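Local coordinates for segregation and condensation protein A (Pyrococcus furiosus, PDB 5XNS) that probably acts as the kleisin subunit of a prokaryotic SMC complex in chromosome condensation and segregation, its C-terminal winged-helix domain binding a partner protein, at residues B[24-27]-B[28-32]; B[46-50]-B[51-55]. All coordinates share one frame; numbering follows the deposited sequence.

Overall arrangement
From the N terminus, helix 3-20 leads into the short edge strand 24-25, where contact 1 turns the chain into the loop before helix 35-50. Contact 2 comes at the far end of that helix, turning it into strand 54-58, the other edge of the sheet; strand 65-69 then runs antiparallel between the two edge strands. The two follow in series, neither nested nor crossed. The centres of contact 1 and contact 2 are about 16 Å apart, on opposite sides of the chain's centre. Together they bracket helix 35-50, tying both its approach and its exit to one sheet in a compact arrangement consistent with a winged-helix domain. Both also reach the partner protein.

Contact 1 (B[24-27]-B[28-32]); sequences IKFW and DLVPD
One face of the Phe-26 ring carries the methyl CG2 of Val-30, a CH-pi contact with the carbon 3.9 Å from the ring centroid and shifted toward the rim at CZ. CG of Phe-26 stands trans to its own backbone N (chi1 172°), which sends the ring along the carbonyl side, where the turn brings Val-30 round. Thr-41 and Leu-45 of helix 35-50 also touch this ring, as does an apolar side chain of the partner protein, so a large hydrocarbon surface suits the place. CB of Trp-27 points away from the residues that follow, and its side chain likewise packs on an apolar side chain of the partner protein.

The backbone winds through two successive i to i+3 bonds, Asp-28 N to Lys-25 O (3.0 Å) and Leu-29 N to Phe-26 O (2.8 Å), followed by a weak third from Val-30 N to Trp-27 O. This winding brings CD1 of Leu-29 to CG2 of Ile-24 (3.6 Å), two branched chains crossing nearly at right angles beside Val-13 of helix 3-20.

On the exposed side a water donates to OD2 of Asp-28 (2.6 Å) and accepts from N of Lys-25 (2.9 Å). The water thus links the carboxylate to the strand's backbone amide; NZ of Lys-25, 5.7 Å from OD2 of Asp-28, is not in contact and probably adds only a longer-range attraction.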
loop_
_atom_site.group_PDB
_atom_site.type_symbol
_atom_site.label_atom_id
_atom_site.label_comp_id
_atom_site.label_asym_id
_atom_site.label_seq_id
_atom_site.Cartn_x
_atom_site.Cartn_y
_atom_site.Cartn_z
ATOM N N ILE B 24 0.868 -34.998 -14.231
ATOM C CA ILE B 24 1.326 -35.293 -12.876
ATOM C C ILE B 24 0.685 -34.310 -11.901
ATOM O O ILE B 24 0.757 -33.090 -12.098
ATOM C CB ILE B 24 2.863 -35.226 -12.807
ATOM C CG1 ILE B 24 3.463 -36.296 -13.720
ATOM C CG2 ILE B 24 3.359 -35.380 -11.363
ATOM C CD1 ILE B 24 4.872 -36.028 -14.106
ATOM N N LYS B 25 0.050 -34.838 -10.847
ATOM C CA LYS B 25 -0.499 -33.985 -9.791
ATOM C C LYS B 25 0.612 -33.230 -9.058
ATOM O O LYS B 25 1.604 -33.826 -8.628
ATOM C CB LYS B 25 -1.287 -34.820 -8.776
ATOM C CG LYS B 25 -2.525 -35.531 -9.306
ATOM C CD LYS B 25 -3.219 -36.327 -8.190
ATOM C CE LYS B 25 -4.467 -37.035 -8.715
ATOM N NZ LYS B 25 -5.251 -37.706 -7.635
ATOM N N PHE B 26 0.426 -31.917 -8.893
ATOM C CA PHE B 26 1.344 -31.123 -8.079
ATOM C C PHE B 26 1.592 -31.781 -6.729
ATOM O O PHE B 26 2.742 -31.897 -6.292
ATOM C CB PHE B 26 0.809 -29.693 -7.889
ATOM C CG PHE B 26 1.605 -28.865 -6.896
ATOM C CD1 PHE B 26 2.928 -28.543 -7.144
ATOM C CD2 PHE B 26 1.021 -28.416 -5.715
ATOM C CE1 PHE B 26 3.668 -27.772 -6.241
ATOM C CE2 PHE B 26 1.756 -27.649 -4.784
ATOM C CZ PHE B 26 3.084 -27.326 -5.054
ATOM N N TRP B 27 0.522 -32.229 -6.051
ATOM C CA TRP B 27 0.689 -32.795 -4.713
ATOM C C TRP B 27 1.703 -33.932 -4.709
ATOM O O TRP B 27 2.459 -34.095 -3.747
ATOM C CB TRP B 27 -0.640 -33.307 -4.148
ATOM C CG TRP B 27 -1.764 -32.313 -4.090
ATOM C CD1 TRP B 27 -3.058 -32.520 -4.494
ATOM C CD2 TRP B 27 -1.711 -30.971 -3.590
ATOM N NE1 TRP B 27 -3.806 -31.388 -4.283
ATOM C CE2 TRP B 27 -3.006 -30.421 -3.731
ATOM C CE3 TRP B 27 -0.698 -30.177 -3.040
ATOM C CZ2 TRP B 27 -3.310 -29.108 -3.345
ATOM C CZ3 TRP B 27 -1.001 -28.879 -2.670
ATOM C CH2 TRP B 27 -2.299 -28.357 -2.820
ATOM N N ASP B 28 1.733 -34.732 -5.774
ATOM C CA ASP B 28 2.638 -35.876 -5.810
ATOM C C ASP B 28 4.090 -35.464 -5.988
ATOM O O ASP B 28 4.981 -36.318 -5.872
ATOM C CB ASP B 28 2.248 -36.838 -6.939
ATOM C CG ASP B 28 0.895 -37.508 -6.712
ATOM O OD1 ASP B 28 0.333 -37.423 -5.589
ATOM O OD2 ASP B 28 0.410 -38.147 -7.670
ATOM N N LEU B 29 4.344 -34.194 -6.292
ATOM C CA LEU B 29 5.688 -33.689 -6.536
ATOM C C LEU B 29 6.333 -33.076 -5.304
ATOM O O LEU B 29 7.552 -32.912 -5.291
ATOM C CB LEU B 29 5.662 -32.646 -7.661
ATOM C CG LEU B 29 6.136 -33.038 -9.072
ATOM C CD1 LEU B 29 6.186 -34.543 -9.283
ATOM C CD2 LEU B 29 5.295 -32.361 -10.143
ATOM N N VAL B 30 5.558 -32.768 -4.268
ATOM C CA VAL B 30 6.046 -32.023 -3.110
ATOM C C VAL B 30 6.704 -32.979 -2.120
ATOM O O VAL B 30 6.030 -33.868 -1.577
ATOM C CB VAL B 30 4.904 -31.241 -2.443
ATOM C CG1 VAL B 30 5.411 -30.535 -1.188
ATOM C CG2 VAL B 30 4.280 -30.253 -3.434
ATOM N N PRO B 31 8.003 -32.839 -1.841
ATOM C CA PRO B 31 8.703 -33.881 -1.073
ATOM C C PRO B 31 8.544 -33.793 0.442
ATOM O O PRO B 31 8.885 -34.769 1.123
ATOM C CB PRO B 31 10.174 -33.694 -1.492
ATOM C CG PRO B 31 10.285 -32.248 -1.848
ATOM C CD PRO B 31 8.934 -31.853 -2.433
ATOM N N ASP B 32 8.029 -32.693 1.002
ATOM C CA ASP B 32 7.834 -32.607 2.450
ATOM C C ASP B 32 6.569 -31.821 2.752
ATOM O O ASP B 32 6.202 -30.901 2.015
ATOM C CB ASP B 32 9.027 -31.949 3.158
ATOM C CG ASP B 32 10.323 -32.712 2.935
ATOM O OD1 ASP B 32 10.446 -33.838 3.473
ATOM O OD2 ASP B 32 11.208 -32.199 2.207
HETATM O O HOH W 1 0.169 -37.676 -10.250
#

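Contact 2 (B[46-50]-B[51-55]); sequences LFLEN and MGRVE
The carbonyl O of Leu-48 is gripped by two amides: Arg-53 N at 2.9 Å and, weakly, Met-51 N at 3.3 Å. The stronger bond is the 6→1 bond of a Schellman motif ending helix 35-50; its 5→2 companion runs from Gly-52 N to Glu-49 O (3.0 Å). Gly-52 adopts a positive phi of 76°, which a residue without a side chain takes up easily, and the chain reverses there from the helix into strand 54-58, an edge strand of the sheet.

Apolar groups close over this cap. The thioether of Met-51 bends at its last torsion (chi3 -72°), folding CE back over the last helical turn, 3.6 Å from CD2 of Leu-48. The side chain of Arg-53 crosses that of Leu-48 at about a right angle, its aliphatic CD 4.1 Å from CD2 of Leu-48, while the guanidinium leads away from the helix; Tyr-10 of helix 3-20 touches both residues. Nearer the backbone, Val-54 sets its methyl CG2 3.8 Å from CB of Leu-48, a beta-branched residue suited to a strand and here buried against the helix.

Glu-49 lies extended and buried, yet its carboxylate is well provided for: OE2 accepts from Ile-56 N, further along strand 54-58, and OE1 forms a salt bridge with a basic side chain of the partner protein and a hydrogen bond with a polar one. Asn-50 OD1 likewise bonds to that chain's backbone. Closer in, the alpha hydrogen of Glu-49 points at O of Val-54, with CA 3.4 Å from that oxygen.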
loop_
_atom_site.group_PDB
_atom_site.type_symbol
_atom_site.label_atom_id
_atom_site.label_comp_id
_atom_site.label_asym_id
_atom_site.label_seq_id
_atom_site.Cartn_x
_atom_site.Cartn_y
_atom_site.Cartn_z
ATOM N N LEU B 46 7.078 -22.994 -11.573
ATOM C CA LEU B 46 6.820 -21.752 -12.300
ATOM C C LEU B 46 8.056 -21.295 -13.061
ATOM O O LEU B 46 7.936 -20.741 -14.162
ATOM C CB LEU B 46 6.328 -20.663 -11.351
ATOM C CG LEU B 46 4.986 -21.052 -10.747
ATOM C CD1 LEU B 46 4.799 -20.367 -9.393
ATOM C CD2 LEU B 46 3.849 -20.737 -11.699
ATOM N N PHE B 47 9.250 -21.500 -12.483
ATOM C CA PHE B 47 10.488 -21.266 -13.228
ATOM C C PHE B 47 10.524 -22.115 -14.498
ATOM O O PHE B 47 10.818 -21.619 -15.594
ATOM C CB PHE B 47 11.708 -21.572 -12.351
ATOM C CG PHE B 47 11.965 -20.554 -11.250
ATOM C CD1 PHE B 47 11.215 -19.392 -11.147
ATOM C CD2 PHE B 47 12.967 -20.776 -10.313
ATOM C CE1 PHE B 47 11.465 -18.461 -10.141
ATOM C CE2 PHE B 47 13.221 -19.858 -9.303
ATOM C CZ PHE B 47 12.473 -18.701 -9.219
ATOM N N LEU B 48 10.221 -23.409 -14.366
ATOM C CA LEU B 48 10.250 -24.287 -15.527
ATOM C C LEU B 48 9.196 -23.877 -16.545
ATOM O O LEU B 48 9.415 -23.984 -17.756
ATOM C CB LEU B 48 10.069 -25.744 -15.092
ATOM C CG LEU B 48 11.315 -26.399 -14.457
ATOM C CD1 LEU B 48 10.949 -27.683 -13.756
ATOM C CD2 LEU B 48 12.419 -26.660 -15.481
ATOM N N GLU B 49 8.047 -23.394 -16.081
ATOM C CA GLU B 49 7.014 -23.022 -17.036
ATOM C C GLU B 49 7.376 -21.738 -17.769
ATOM O O GLU B 49 7.101 -21.617 -18.965
ATOM C CB GLU B 49 5.664 -22.882 -16.345
ATOM C CG GLU B 49 4.556 -22.583 -17.339
ATOM C CD GLU B 49 3.190 -22.654 -16.728
ATOM O OE1 GLU B 49 3.015 -22.078 -15.629
ATOM O OE2 GLU B 49 2.300 -23.290 -17.349
ATOM N N ASN B 50 8.019 -20.791 -17.084
ATOM C CA ASN B 50 8.411 -19.555 -17.749
ATOM C C ASN B 50 9.467 -19.807 -18.818
ATOM O O ASN B 50 9.577 -19.028 -19.768
ATOM C CB ASN B 50 8.919 -18.547 -16.718
ATOM C CG ASN B 50 8.780 -17.119 -17.197
ATOM O OD1 ASN B 50 7.663 -16.606 -17.345
ATOM N ND2 ASN B 50 9.907 -16.477 -17.467
ATOM N N MET B 51 10.249 -20.876 -18.679
ATOM C CA MET B 51 11.225 -21.276 -19.684
ATOM C C MET B 51 10.647 -22.209 -20.740
ATOM O O MET B 51 11.394 -22.665 -21.612
ATOM C CB MET B 51 12.427 -21.969 -19.033
ATOM C CG MET B 51 13.164 -21.152 -18.013
ATOM S SD MET B 51 14.441 -22.155 -17.205
ATOM C CE MET B 51 13.496 -23.248 -16.176
ATOM N N GLY B 52 9.355 -22.516 -20.675
ATOM C CA GLY B 52 8.740 -23.373 -21.664
ATOM C C GLY B 52 9.039 -24.850 -21.528
ATOM O O GLY B 52 8.771 -25.604 -22.465
ATOM N N ARG B 53 9.569 -25.301 -20.383
ATOM C CA ARG B 53 9.912 -26.712 -20.227
ATOM C C ARG B 53 8.790 -27.558 -19.641
ATOM O O ARG B 53 8.782 -28.779 -19.860
ATOM C CB ARG B 53 11.172 -26.872 -19.380
ATOM C CG ARG B 53 12.329 -26.076 -19.896
ATOM C CD ARG B 53 13.650 -26.572 -19.339
ATOM N NE ARG B 53 14.754 -25.796 -19.898
ATOM C CZ ARG B 53 15.248 -25.968 -21.128
ATOM N NH1 ARG B 53 14.749 -26.905 -21.935
ATOM N NH2 ARG B 53 16.260 -25.195 -21.556
ATOM N N VAL B 54 7.849 -26.958 -18.904
ATOM C CA VAL B 54 6.653 -27.654 -18.453
ATOM C C VAL B 54 5.456 -26.741 -18.672
ATOM O O VAL B 54 5.589 -25.527 -18.832
ATOM C CB VAL B 54 6.706 -28.084 -16.968
ATOM C CG1 VAL B 54 7.991 -28.837 -16.669
ATOM C CG2 VAL B 54 6.539 -26.860 -16.054
ATOM N N GLU B 55 4.277 -27.346 -18.657
ATOM C CA GLU B 55 3.009 -26.637 -18.649
ATOM C C GLU B 55 2.278 -26.950 -17.350
ATOM O O GLU B 55 2.185 -28.116 -16.955
ATOM C CB GLU B 55 2.177 -27.049 -19.851
ATOM C CG GLU B 55 0.696 -26.885 -19.685
ATOM C CD GLU B 55 0.013 -26.649 -21.026
ATOM O OE1 GLU B 55 -1.064 -26.001 -21.039
ATOM O OE2 GLU B 55 0.584 -27.089 -22.060
#